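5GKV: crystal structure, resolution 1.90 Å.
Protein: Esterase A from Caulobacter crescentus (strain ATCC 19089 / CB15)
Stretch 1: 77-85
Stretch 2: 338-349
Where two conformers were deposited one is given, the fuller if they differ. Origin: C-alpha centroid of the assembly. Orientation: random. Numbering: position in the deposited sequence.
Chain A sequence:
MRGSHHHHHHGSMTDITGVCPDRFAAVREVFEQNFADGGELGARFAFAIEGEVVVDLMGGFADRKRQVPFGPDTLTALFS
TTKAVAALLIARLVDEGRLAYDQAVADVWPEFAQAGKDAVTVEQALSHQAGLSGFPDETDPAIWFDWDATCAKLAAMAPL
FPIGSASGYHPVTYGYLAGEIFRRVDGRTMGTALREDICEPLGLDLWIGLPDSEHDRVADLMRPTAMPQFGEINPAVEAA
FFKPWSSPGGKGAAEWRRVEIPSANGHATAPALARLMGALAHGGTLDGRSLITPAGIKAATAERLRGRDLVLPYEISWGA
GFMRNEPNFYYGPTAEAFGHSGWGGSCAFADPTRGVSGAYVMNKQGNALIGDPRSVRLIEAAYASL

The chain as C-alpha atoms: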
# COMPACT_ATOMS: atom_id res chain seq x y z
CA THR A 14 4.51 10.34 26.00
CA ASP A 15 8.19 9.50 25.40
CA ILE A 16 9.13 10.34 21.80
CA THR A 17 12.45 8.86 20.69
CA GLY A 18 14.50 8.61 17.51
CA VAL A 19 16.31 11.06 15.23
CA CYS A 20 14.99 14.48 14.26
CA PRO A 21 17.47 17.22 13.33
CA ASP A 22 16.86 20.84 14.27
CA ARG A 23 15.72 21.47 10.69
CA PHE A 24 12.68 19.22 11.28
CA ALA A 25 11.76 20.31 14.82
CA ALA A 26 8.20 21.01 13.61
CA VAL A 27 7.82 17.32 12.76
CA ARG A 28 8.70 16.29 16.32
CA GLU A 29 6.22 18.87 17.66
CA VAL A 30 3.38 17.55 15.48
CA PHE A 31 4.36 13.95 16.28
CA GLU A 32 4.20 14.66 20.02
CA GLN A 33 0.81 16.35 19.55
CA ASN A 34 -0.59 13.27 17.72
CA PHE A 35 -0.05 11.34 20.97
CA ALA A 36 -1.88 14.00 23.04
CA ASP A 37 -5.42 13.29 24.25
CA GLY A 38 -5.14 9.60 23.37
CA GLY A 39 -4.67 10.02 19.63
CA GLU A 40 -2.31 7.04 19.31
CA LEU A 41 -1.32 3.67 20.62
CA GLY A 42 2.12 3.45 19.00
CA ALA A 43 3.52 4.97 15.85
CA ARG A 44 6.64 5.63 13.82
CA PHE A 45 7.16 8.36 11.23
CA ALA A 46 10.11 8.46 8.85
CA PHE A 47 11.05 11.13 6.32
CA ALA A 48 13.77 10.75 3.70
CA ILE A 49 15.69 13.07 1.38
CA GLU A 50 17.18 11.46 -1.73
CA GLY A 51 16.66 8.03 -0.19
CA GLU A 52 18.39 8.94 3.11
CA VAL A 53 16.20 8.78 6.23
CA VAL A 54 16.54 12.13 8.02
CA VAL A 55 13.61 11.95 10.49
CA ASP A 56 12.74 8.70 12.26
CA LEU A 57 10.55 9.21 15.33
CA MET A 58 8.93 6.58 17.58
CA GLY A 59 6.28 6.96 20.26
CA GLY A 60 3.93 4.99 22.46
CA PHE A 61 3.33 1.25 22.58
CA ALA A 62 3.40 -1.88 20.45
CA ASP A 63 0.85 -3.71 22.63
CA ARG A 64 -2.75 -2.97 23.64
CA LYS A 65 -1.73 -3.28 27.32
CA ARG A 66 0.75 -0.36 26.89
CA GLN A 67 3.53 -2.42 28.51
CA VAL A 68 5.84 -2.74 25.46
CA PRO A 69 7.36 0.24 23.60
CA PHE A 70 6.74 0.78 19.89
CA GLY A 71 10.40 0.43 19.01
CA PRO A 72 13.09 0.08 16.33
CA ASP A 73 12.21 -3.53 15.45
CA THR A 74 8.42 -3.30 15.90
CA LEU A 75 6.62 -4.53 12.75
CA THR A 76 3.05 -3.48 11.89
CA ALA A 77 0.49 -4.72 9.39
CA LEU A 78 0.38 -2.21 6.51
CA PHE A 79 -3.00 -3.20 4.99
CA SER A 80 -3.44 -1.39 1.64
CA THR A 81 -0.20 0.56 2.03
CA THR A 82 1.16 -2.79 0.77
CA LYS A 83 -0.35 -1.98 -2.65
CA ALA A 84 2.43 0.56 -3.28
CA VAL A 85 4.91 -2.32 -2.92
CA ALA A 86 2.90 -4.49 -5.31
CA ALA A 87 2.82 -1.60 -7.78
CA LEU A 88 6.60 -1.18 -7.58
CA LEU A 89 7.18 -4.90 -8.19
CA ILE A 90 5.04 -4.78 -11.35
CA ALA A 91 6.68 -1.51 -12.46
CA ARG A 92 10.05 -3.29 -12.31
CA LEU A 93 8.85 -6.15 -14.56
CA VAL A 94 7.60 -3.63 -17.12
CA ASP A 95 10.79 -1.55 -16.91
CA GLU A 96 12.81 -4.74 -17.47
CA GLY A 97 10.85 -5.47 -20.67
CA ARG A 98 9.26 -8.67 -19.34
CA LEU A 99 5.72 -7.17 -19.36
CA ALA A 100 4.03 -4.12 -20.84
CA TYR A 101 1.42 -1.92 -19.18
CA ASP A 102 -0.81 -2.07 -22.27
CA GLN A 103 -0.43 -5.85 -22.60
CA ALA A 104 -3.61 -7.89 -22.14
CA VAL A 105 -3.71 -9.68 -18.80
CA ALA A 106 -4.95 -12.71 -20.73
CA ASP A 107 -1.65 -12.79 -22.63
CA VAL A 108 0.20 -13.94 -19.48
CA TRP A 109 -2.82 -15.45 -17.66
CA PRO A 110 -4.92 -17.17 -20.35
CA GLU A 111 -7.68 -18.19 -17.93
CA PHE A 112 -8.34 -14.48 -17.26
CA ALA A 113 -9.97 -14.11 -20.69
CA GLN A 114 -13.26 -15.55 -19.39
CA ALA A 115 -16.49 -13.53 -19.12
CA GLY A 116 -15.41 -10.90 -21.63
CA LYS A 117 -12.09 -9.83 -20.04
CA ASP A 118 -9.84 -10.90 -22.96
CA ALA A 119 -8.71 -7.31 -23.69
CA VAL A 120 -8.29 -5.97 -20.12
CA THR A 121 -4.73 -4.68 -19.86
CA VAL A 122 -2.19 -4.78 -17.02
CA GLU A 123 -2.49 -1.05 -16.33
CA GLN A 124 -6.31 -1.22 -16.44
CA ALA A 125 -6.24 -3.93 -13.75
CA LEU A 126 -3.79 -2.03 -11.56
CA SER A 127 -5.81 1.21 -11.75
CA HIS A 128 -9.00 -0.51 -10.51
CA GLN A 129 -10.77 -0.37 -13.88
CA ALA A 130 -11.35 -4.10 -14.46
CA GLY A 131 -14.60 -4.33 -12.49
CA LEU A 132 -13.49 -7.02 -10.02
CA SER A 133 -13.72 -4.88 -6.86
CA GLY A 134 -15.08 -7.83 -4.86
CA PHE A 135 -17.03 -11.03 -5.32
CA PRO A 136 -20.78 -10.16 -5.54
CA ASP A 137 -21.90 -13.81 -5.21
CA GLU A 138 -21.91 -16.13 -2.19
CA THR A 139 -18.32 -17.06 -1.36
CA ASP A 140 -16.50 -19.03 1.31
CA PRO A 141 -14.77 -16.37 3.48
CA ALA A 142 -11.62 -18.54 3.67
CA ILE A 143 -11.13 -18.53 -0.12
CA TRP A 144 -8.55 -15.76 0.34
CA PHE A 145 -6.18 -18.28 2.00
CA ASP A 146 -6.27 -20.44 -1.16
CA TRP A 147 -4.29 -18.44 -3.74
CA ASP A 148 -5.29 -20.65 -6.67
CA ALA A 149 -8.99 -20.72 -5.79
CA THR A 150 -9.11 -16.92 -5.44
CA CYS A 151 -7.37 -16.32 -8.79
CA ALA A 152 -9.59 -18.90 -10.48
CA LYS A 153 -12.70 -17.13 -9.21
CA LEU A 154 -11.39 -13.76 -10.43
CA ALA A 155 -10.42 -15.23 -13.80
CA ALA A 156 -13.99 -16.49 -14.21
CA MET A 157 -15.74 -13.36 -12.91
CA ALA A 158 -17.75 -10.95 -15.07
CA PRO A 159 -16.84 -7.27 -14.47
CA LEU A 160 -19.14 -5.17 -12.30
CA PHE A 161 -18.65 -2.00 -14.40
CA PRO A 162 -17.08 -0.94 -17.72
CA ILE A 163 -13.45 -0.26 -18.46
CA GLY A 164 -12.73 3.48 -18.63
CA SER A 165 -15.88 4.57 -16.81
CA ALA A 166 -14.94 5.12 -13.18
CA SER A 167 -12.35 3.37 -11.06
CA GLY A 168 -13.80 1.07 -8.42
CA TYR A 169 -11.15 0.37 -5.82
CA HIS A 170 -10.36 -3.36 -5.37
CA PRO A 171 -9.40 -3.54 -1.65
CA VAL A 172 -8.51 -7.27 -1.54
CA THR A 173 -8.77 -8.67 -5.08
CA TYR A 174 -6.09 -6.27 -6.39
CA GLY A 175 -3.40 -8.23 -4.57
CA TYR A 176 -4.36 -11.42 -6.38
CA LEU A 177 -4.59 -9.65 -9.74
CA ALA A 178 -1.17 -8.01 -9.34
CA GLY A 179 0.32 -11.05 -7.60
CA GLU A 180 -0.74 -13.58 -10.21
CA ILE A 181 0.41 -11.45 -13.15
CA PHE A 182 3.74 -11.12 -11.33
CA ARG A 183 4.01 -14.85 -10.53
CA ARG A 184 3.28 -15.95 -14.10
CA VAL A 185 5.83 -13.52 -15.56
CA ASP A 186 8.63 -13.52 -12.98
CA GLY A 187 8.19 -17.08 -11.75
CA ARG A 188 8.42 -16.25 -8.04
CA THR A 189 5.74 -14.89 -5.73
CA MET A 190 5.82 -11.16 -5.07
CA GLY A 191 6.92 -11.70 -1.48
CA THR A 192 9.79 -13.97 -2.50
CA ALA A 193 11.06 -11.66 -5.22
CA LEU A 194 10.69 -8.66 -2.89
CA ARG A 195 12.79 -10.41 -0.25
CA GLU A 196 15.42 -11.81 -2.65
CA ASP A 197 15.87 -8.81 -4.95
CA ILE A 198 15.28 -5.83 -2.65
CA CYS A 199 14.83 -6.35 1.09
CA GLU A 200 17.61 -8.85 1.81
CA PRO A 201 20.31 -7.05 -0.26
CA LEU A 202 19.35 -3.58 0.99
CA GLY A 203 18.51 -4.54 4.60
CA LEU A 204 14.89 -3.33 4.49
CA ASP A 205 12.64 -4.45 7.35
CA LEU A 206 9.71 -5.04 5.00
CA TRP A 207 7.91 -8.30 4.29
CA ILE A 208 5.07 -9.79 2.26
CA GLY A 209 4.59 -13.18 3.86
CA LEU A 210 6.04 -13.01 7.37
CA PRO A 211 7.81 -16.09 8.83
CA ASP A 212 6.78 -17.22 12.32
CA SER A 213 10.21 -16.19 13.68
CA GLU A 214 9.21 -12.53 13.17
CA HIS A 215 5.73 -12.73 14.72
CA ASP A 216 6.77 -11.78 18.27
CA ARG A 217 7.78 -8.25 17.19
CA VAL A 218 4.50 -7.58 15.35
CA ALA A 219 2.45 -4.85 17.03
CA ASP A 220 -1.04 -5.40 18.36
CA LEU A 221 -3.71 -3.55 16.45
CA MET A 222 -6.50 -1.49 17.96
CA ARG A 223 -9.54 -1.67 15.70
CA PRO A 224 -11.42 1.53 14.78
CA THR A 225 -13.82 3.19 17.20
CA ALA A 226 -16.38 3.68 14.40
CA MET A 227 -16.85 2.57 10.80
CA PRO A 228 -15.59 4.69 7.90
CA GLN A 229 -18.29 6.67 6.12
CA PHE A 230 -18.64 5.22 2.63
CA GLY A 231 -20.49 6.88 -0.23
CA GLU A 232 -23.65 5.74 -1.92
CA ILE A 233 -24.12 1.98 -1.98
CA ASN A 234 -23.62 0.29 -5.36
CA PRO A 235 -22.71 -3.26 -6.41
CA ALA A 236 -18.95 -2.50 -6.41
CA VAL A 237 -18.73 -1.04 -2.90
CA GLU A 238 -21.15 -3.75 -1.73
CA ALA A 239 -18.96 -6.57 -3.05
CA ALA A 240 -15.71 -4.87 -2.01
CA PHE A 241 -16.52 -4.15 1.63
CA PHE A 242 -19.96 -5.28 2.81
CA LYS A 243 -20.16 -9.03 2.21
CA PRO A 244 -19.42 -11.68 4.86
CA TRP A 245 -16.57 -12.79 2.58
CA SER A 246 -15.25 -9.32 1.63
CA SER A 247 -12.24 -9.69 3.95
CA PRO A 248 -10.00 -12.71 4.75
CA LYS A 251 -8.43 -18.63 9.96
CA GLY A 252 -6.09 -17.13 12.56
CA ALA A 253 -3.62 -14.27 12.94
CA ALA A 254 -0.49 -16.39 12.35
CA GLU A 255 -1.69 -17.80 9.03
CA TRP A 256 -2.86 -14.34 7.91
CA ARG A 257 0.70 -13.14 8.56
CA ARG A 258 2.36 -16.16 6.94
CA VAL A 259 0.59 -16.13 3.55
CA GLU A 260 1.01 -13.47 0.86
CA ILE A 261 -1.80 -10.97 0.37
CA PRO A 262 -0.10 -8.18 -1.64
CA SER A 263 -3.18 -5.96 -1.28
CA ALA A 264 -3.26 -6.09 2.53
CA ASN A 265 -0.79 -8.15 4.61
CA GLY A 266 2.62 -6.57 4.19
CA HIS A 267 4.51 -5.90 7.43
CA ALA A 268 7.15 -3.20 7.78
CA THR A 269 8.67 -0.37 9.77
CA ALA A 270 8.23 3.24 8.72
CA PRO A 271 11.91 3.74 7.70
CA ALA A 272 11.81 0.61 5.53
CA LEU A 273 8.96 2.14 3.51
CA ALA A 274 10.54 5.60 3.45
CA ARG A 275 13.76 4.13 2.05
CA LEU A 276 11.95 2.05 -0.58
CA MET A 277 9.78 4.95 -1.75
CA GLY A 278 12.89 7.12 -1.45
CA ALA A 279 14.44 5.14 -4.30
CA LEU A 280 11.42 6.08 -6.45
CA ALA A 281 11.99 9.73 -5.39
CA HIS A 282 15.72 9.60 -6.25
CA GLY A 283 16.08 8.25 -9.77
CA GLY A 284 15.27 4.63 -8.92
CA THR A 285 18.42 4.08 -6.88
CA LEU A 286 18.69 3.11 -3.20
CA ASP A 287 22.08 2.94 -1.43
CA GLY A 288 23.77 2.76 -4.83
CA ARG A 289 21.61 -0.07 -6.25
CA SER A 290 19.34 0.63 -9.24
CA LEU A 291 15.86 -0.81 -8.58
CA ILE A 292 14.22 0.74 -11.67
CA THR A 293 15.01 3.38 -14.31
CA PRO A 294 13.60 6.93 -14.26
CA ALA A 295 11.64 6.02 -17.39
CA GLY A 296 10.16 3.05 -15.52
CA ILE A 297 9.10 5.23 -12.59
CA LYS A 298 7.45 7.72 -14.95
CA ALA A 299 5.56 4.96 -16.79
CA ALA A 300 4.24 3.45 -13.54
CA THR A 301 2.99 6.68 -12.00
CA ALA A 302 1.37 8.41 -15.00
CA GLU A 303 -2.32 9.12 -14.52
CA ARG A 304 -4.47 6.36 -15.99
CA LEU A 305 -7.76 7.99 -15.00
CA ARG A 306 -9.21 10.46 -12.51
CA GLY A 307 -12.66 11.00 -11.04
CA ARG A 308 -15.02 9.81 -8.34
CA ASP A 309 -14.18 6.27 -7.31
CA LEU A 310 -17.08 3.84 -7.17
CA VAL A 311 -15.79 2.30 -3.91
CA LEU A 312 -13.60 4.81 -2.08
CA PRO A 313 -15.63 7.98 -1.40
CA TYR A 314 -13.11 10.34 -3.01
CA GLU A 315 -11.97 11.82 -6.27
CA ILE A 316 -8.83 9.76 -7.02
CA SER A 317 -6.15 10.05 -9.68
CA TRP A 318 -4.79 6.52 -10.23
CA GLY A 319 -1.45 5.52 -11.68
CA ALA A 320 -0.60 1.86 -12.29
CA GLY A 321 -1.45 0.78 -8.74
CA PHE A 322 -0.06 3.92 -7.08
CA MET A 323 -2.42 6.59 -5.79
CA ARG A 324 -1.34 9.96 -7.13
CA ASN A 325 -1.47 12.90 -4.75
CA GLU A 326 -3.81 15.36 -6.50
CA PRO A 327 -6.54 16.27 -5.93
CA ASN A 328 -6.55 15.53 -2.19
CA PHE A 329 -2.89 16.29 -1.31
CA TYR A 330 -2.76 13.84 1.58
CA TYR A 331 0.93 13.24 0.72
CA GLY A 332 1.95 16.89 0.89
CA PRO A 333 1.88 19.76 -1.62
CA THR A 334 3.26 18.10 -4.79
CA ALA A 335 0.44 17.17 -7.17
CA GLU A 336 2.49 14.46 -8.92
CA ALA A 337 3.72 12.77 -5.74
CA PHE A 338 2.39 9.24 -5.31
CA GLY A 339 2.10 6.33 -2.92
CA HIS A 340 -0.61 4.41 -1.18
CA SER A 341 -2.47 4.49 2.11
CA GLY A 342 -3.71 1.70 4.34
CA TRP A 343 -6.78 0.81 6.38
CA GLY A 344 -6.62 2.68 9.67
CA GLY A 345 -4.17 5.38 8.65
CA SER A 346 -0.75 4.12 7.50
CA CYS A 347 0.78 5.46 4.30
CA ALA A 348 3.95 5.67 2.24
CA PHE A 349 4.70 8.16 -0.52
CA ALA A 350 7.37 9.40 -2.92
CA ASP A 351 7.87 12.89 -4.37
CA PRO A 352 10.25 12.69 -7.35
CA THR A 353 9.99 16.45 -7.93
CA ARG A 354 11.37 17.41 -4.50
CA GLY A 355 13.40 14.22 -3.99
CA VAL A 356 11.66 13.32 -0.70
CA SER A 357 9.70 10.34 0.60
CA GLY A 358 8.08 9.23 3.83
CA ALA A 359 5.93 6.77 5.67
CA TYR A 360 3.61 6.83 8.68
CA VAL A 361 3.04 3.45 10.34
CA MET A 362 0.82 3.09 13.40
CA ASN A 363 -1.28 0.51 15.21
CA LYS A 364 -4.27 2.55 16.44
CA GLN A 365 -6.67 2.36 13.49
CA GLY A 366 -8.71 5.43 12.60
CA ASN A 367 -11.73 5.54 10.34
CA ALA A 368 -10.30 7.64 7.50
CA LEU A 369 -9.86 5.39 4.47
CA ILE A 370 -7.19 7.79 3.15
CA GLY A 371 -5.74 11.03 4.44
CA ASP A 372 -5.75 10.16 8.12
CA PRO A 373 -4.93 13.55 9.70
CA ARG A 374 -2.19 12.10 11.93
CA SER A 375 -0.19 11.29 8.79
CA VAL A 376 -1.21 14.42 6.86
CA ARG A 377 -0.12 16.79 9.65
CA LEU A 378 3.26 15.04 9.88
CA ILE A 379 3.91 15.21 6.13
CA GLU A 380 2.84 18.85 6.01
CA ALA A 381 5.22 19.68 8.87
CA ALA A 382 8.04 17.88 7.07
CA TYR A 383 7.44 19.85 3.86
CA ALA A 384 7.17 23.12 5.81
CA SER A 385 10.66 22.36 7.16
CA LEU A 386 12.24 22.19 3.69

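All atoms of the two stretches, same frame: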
# COMPACT_ATOMS: atom_id res chain seq x y z
N ALA A 77 1.26 -4.49 10.61
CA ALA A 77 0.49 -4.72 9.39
C ALA A 77 0.23 -3.41 8.64
O ALA A 77 -0.22 -2.43 9.23
CB ALA A 77 -0.83 -5.41 9.74
N LEU A 78 0.48 -3.42 7.33
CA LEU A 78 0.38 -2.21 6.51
C LEU A 78 -0.96 -2.07 5.81
O LEU A 78 -1.27 -0.98 5.32
CB LEU A 78 1.49 -2.21 5.44
CG LEU A 78 2.93 -2.30 5.95
CD1 LEU A 78 3.92 -2.37 4.74
CD2 LEU A 78 3.27 -1.14 6.91
N PHE A 79 -1.76 -3.13 5.76
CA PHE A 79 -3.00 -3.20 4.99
C PHE A 79 -2.72 -2.64 3.59
O PHE A 79 -1.70 -3.02 3.00
CB PHE A 79 -4.12 -2.52 5.77
CG PHE A 79 -4.42 -3.23 7.06
CD1 PHE A 79 -5.14 -4.42 7.04
CD2 PHE A 79 -3.91 -2.77 8.26
CE1 PHE A 79 -5.38 -5.11 8.22
CE2 PHE A 79 -4.15 -3.46 9.44
CZ PHE A 79 -4.88 -4.63 9.41
N SER A 80 -3.55 -1.75 3.05
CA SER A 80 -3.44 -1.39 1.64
C SER A 80 -2.22 -0.53 1.34
O SER A 80 -1.94 -0.29 0.17
CB SER A 80 -4.72 -0.71 1.15
OG SER A 80 -5.23 0.22 2.10
N THR A 81 -1.48 -0.06 2.36
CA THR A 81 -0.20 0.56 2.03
C THR A 81 0.68 -0.45 1.29
O THR A 81 1.48 -0.06 0.43
CB THR A 81 0.48 1.09 3.30
OG1 THR A 81 -0.35 2.11 3.86
CG2 THR A 81 1.86 1.71 2.96
N THR A 82 0.47 -1.75 1.53
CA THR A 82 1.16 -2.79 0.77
C THR A 82 1.00 -2.65 -0.74
O THR A 82 1.90 -3.03 -1.50
CB THR A 82 0.63 -4.16 1.22
OG1 THR A 82 0.65 -4.23 2.66
CG2 THR A 82 1.46 -5.30 0.63
N LYS A 83 -0.12 -2.09 -1.21
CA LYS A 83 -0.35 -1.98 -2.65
C LYS A 83 0.71 -1.14 -3.36
O LYS A 83 0.96 -1.35 -4.56
CB LYS A 83 -1.74 -1.37 -2.92
CG LYS A 83 -2.88 -2.25 -2.42
CD LYS A 83 -4.22 -1.82 -3.02
CE LYS A 83 -5.32 -2.82 -2.70
NZ LYS A 83 -5.66 -2.82 -1.23
N ALA A 84 1.34 -0.19 -2.66
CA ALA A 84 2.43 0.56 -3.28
C ALA A 84 3.61 -0.36 -3.57
O ALA A 84 4.32 -0.18 -4.57
CB ALA A 84 2.87 1.72 -2.37
N VAL A 85 3.85 -1.35 -2.69
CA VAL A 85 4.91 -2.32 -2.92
C VAL A 85 4.57 -3.22 -4.10
O VAL A 85 5.41 -3.49 -4.96
CB VAL A 85 5.19 -3.14 -1.64
CG1 VAL A 85 6.33 -4.18 -1.90
CG2 VAL A 85 5.57 -2.22 -0.47
N PHE A 338 3.16 10.47 -5.19
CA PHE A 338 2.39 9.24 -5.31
C PHE A 338 2.76 8.28 -4.20
O PHE A 338 3.84 8.36 -3.60
CB PHE A 338 2.62 8.56 -6.67
CG PHE A 338 4.06 8.21 -6.93
CD1 PHE A 338 4.93 9.13 -7.50
CD2 PHE A 338 4.56 6.95 -6.60
CE1 PHE A 338 6.24 8.80 -7.74
CE2 PHE A 338 5.89 6.63 -6.82
CZ PHE A 338 6.73 7.55 -7.40
N GLY A 339 1.88 7.32 -3.97
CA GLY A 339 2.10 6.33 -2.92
C GLY A 339 0.86 5.50 -2.73
O GLY A 339 0.12 5.23 -3.68
N HIS A 340 0.63 5.08 -1.49
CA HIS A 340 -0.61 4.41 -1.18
C HIS A 340 -0.83 4.48 0.32
O HIS A 340 0.13 4.62 1.10
CB HIS A 340 -0.62 2.96 -1.69
CG HIS A 340 -1.97 2.48 -2.13
ND1 HIS A 340 -2.99 2.20 -1.24
CD2 HIS A 340 -2.46 2.22 -3.36
CE1 HIS A 340 -4.06 1.81 -1.91
NE2 HIS A 340 -3.77 1.81 -3.20
N SER A 341 -2.09 4.44 0.71
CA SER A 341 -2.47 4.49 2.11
C SER A 341 -3.13 3.17 2.51
O SER A 341 -3.55 2.39 1.66
CB SER A 341 -3.41 5.67 2.39
OG SER A 341 -2.80 6.88 1.98
N GLY A 342 -3.22 2.96 3.82
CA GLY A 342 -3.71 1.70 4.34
C GLY A 342 -4.85 1.91 5.32
O GLY A 342 -4.98 2.96 5.96
N TRP A 343 -5.70 0.88 5.40
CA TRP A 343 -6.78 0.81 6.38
C TRP A 343 -6.31 1.22 7.77
O TRP A 343 -5.40 0.62 8.34
CB TRP A 343 -7.32 -0.63 6.41
CG TRP A 343 -8.41 -0.84 7.41
CD1 TRP A 343 -8.28 -1.28 8.70
CD2 TRP A 343 -9.81 -0.64 7.19
NE1 TRP A 343 -9.52 -1.35 9.31
CE2 TRP A 343 -10.48 -0.96 8.40
CE3 TRP A 343 -10.58 -0.22 6.10
CZ2 TRP A 343 -11.86 -0.88 8.54
CZ3 TRP A 343 -11.95 -0.14 6.24
CH2 TRP A 343 -12.58 -0.46 7.45
N GLY A 344 -6.93 2.25 8.32
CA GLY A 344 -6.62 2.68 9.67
C GLY A 344 -5.64 3.85 9.75
O GLY A 344 -5.58 4.50 10.80
N GLY A 345 -4.89 4.12 8.69
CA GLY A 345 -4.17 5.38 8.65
C GLY A 345 -2.73 5.35 8.18
O GLY A 345 -2.15 6.42 8.00
N SER A 346 -2.13 4.17 7.98
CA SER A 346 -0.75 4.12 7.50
C SER A 346 -0.65 4.66 6.07
O SER A 346 -1.63 4.72 5.32
CB SER A 346 -0.20 2.69 7.57
OG SER A 346 -0.76 1.85 6.55
N CYS A 347 0.57 5.04 5.68
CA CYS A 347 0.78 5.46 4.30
C CYS A 347 2.28 5.45 4.00
O CYS A 347 3.11 5.48 4.91
CB CYS A 347 0.20 6.85 4.02
SG CYS A 347 1.18 8.21 4.77
N ALA A 348 2.59 5.45 2.70
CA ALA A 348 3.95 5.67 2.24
C ALA A 348 3.87 6.40 0.91
O ALA A 348 2.99 6.11 0.09
CB ALA A 348 4.72 4.35 2.10
N PHE A 349 4.78 7.36 0.70
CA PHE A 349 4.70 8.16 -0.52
C PHE A 349 6.10 8.52 -1.00
O PHE A 349 7.07 8.53 -0.23
CB PHE A 349 3.89 9.44 -0.29
CG PHE A 349 4.63 10.45 0.56
CD1 PHE A 349 4.64 10.33 1.94
CD2 PHE A 349 5.35 11.48 -0.03
CE1 PHE A 349 5.35 11.25 2.73
CE2 PHE A 349 6.06 12.40 0.75
CZ PHE A 349 6.05 12.29 2.12

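The shortest polar contact between the stretches joins two hydroxyls: Thr-81 OG1 and Ser-346 OG lie 2.7 Å apart, a hydrogen bond in which either could be the donor. Both residues are buried, and the bond lets each hydroxyl find a polar partner across the interface. The CA-to-CB bond of Ser-346 points toward the first stretch, and chi1 of 73° (p) carries its OG to Thr-81. The Thr-81 CA-to-CB bond runs sideways, and chi1 of -62° (m) places OG1 among the atoms of the second stretch. Ser-346 OG also lies 3.1 Å from Leu-78 O, a weak hydrogen bond that is not settled, because the one proton has another acceptor within reach.

The second strong link has a defined direction. Ser-80 OG donates to Ser-341 O at 2.8 Å, and chi1 of 42° (p) sets the hydroxyl against the backbone where strand 338-341 ends. Ser-80 OG also accepts a weak hydrogen bond from Trp-343 N, at 3.4 Å with an N-H...acceptor angle of 128°. A short hydroxyl side chain suits this place because it meets a carbonyl and an amide two residues apart. Here the two stretches come close, with Ser-80 CA and Gly-342 CA separated by 4.1 Å.

Proximity alone is not evidence of bonding. His-340 ND1 is 3.0 Å from Ser-80 O, but the angle is poor; its hydrogen bond goes instead to Ser-341 O, at 3.0 Å from ND1 and 158°. Ser-341 O thus receives both His-340 ND1 and Ser-80 OG. Similarly, Thr-81 OG1 is 3.0 Å from Gly-342 N without bonding to it, and that amide is committed to Ser-346 O at 2.8 Å.

Glycine at 342 is explained by the space available. An ideal CB there would lie 2.3 Å from Leu-78 O and 2.8 Å from Thr-81 OG1, clashing with both. Gly-342 also begins a type II beta turn that ends at Gly-345, closed by Gly-345 N to Gly-342 O at 3.0 Å. Within it, Gly-344 has phi/psi of 97/-19°, where a CB would be jammed against the preceding carbonyl oxygen.

Around this polar centre, the imidazole of His-340 supplies a packing surface. Lys-83 CB sits 3.8 Å from the ring centroid and 13° off its normal, a CH-pi contact over one face. The lysine starts toward the second stretch, but its end leads away, and NZ is hydrogen-bonded elsewhere in the structure. Ala-84 CB packs 3.8 Å from His-340 CB, its small methyl fitting beside the strand. The methyl of Thr-81 extends the apolar contact, with CG2 4.0 Å from Ala-348 CB.

At the more exposed margin, Phe-79 and Trp-343 form an edge-to-face pair. The tryptophan edge approaches the phenylalanine face, with the Phe-79 ring and the Trp-343 five-membered ring 5.5 Å apart by centroid and their planes at 63°. Phe-79 CB and Trp-343 CB are 3.8 Å apart. In total, the contact buries 506 Å², summed over both stretches.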